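Local coordinates for protein endo-beta-mannanase (Opitutaceae bacterium TAV5, PDB 7BOB) that probably releases mannose units from the ends of beta-1,4-linked mannan chains, as a trimeric exo-beta-1,4-mannosidase of glycoside hydrolase family 5, at residues S561-S564 and Q565-D568. Numbering follows the deposited sequence.
Sequences SFLS and QWPD
The backbone N of Q565 is shared between two carbonyls of helix 558-564. Its stronger bond goes to F562 O at 3.0 Å, and a weak one goes to S561 O at 3.3 Å. The first spans three residues and the second four; the three-residue spacing is that of a 3-10 turn, the four-residue one that of an alpha-helix. W566 N continues the i to i-3 pattern, reaching L563 O at 3.1 Å. Both of these three-residue bonds are bent, with N-H...O angles of 141° and 142°. D568 N bonds to Q565 O in the same three-residue spacing.

S561 O also accepts a shorter bond, 2.7 Å from S564 OG, which is weakly bonded to T513 OG1 as well. That hydroxyl sits between its own backbone N and carbonyl carbon (chi1 72°), folded back over the preceding turn. The aliphatic part of Q565 also packs here, CG lying 3.5 Å from S561 O. An alanine in place of Q565 would probably keep the backbone bonds but uncover the side of S561 O and of the S564 peptide that CG now covers.

Apolar contact is slight: L563 CD2 approaches the six-membered ring of W566 obliquely, 4.0 Å from CZ3, the two side chains running side by side.

W566 NE1 is satisfied by Q251 O, in the loop after strand 237-241 of the family's (beta/alpha)8 barrel, which joins the turn to that barrel. S561 OG bonds to D557 O and C514 N; T513 and C514 directly follow strand 508-512. The turn links helix 558-564 to helix 569-583, where W576 stacks on F562, while L415 and R411 of helix 406-422 meet L563, and L415 also touches F562 and W566.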
loop_
_atom_site.group_PDB
_atom_site.type_symbol
_atom_site.label_atom_id
_atom_site.label_comp_id
_atom_site.label_asym_id
_atom_site.label_seq_id
_atom_site.Cartn_x
_atom_site.Cartn_y
_atom_site.Cartn_z
ATOM N N SER A 561 12.566 -8.612 -16.777
ATOM C CA SER A 561 12.240 -9.973 -17.204
ATOM C C SER A 561 13.113 -11.001 -16.500
ATOM O O SER A 561 12.610 -11.987 -15.953
ATOM C CB SER A 561 12.366 -10.121 -18.727
ATOM O OG SER A 561 11.766 -9.057 -19.448
ATOM N N PHE A 562 14.422 -10.789 -16.516
ATOM C CA PHE A 562 15.306 -11.695 -15.794
ATOM C C PHE A 562 14.949 -11.758 -14.307
ATOM O O PHE A 562 14.878 -12.848 -13.718
ATOM C CB PHE A 562 16.749 -11.251 -15.978
ATOM C CG PHE A 562 17.277 -11.436 -17.380
ATOM C CD1 PHE A 562 16.545 -12.141 -18.336
ATOM C CD2 PHE A 562 18.524 -10.938 -17.728
ATOM C CE1 PHE A 562 17.037 -12.305 -19.588
ATOM C CE2 PHE A 562 19.021 -11.103 -18.986
ATOM C CZ PHE A 562 18.272 -11.794 -19.932
ATOM N N LEU A 563 14.701 -10.596 -13.685
ATOM C CA LEU A 563 14.362 -10.583 -12.265
ATOM C C LEU A 563 13.035 -11.286 -11.995
ATOM O O LEU A 563 12.901 -11.942 -10.957
ATOM C CB LEU A 563 14.341 -9.148 -11.727
ATOM C CG LEU A 563 15.717 -8.495 -11.502
ATOM C CD1 LEU A 563 15.593 -6.999 -11.358
ATOM C CD2 LEU A 563 16.451 -9.084 -10.318
ATOM N N SER A 564 12.059 -11.203 -12.922
ATOM C CA SER A 564 10.796 -11.922 -12.731
ATOM C C SER A 564 10.967 -13.432 -12.759
ATOM O O SER A 564 10.082 -14.148 -12.280
ATOM C CB SER A 564 9.754 -11.499 -13.784
ATOM O OG SER A 564 10.083 -12.006 -15.076
ATOM N N GLN A 565 12.067 -13.943 -13.314
ATOM C CA GLN A 565 12.338 -15.377 -13.343
ATOM C C GLN A 565 13.387 -15.784 -12.317
ATOM O O GLN A 565 14.057 -16.816 -12.477
ATOM C CB GLN A 565 12.726 -15.822 -14.760
ATOM C CG GLN A 565 11.722 -15.340 -15.854
ATOM C CD GLN A 565 10.275 -15.817 -15.610
ATOM O OE1 GLN A 565 9.343 -15.010 -15.468
ATOM N NE2 GLN A 565 10.097 -17.131 -15.540
ATOM N N TRP A 566 13.478 -15.013 -11.235
ATOM C CA TRP A 566 14.427 -15.289 -10.164
ATOM C C TRP A 566 14.369 -16.706 -9.601
ATOM O O TRP A 566 15.447 -17.260 -9.305
ATOM C CB TRP A 566 14.240 -14.275 -9.031
ATOM C CG TRP A 566 15.500 -14.072 -8.250
ATOM C CD1 TRP A 566 15.722 -14.402 -6.943
ATOM C CD2 TRP A 566 16.731 -13.537 -8.744
ATOM N NE1 TRP A 566 17.007 -14.074 -6.586
ATOM C CE2 TRP A 566 17.648 -13.546 -7.679
ATOM C CE3 TRP A 566 17.140 -13.029 -9.982
ATOM C CZ2 TRP A 566 18.952 -13.080 -7.818
ATOM C CZ3 TRP A 566 18.422 -12.566 -10.115
ATOM C CH2 TRP A 566 19.319 -12.591 -9.040
ATOM N N PRO A 567 13.204 -17.338 -9.402
ATOM C CA PRO A 567 13.213 -18.699 -8.838
ATOM C C PRO A 567 13.929 -19.725 -9.699
ATOM O O PRO A 567 14.347 -20.762 -9.165
ATOM C CB PRO A 567 11.721 -19.029 -8.693
ATOM C CG PRO A 567 11.085 -17.700 -8.516
ATOM C CD PRO A 567 11.826 -16.825 -9.495
ATOM N N ASP A 568 14.085 -19.485 -11.003
ATOM C CA ASP A 568 14.850 -20.368 -11.874
ATOM C C ASP A 568 16.274 -19.858 -12.101
ATOM O O ASP A 568 16.921 -20.220 -13.091
ATOM C CB ASP A 568 14.110 -20.559 -13.202
ATOM C CG ASP A 568 12.808 -21.356 -13.038
ATOM O OD1 ASP A 568 12.874 -22.506 -12.549
ATOM O OD2 ASP A 568 11.717 -20.831 -13.378
#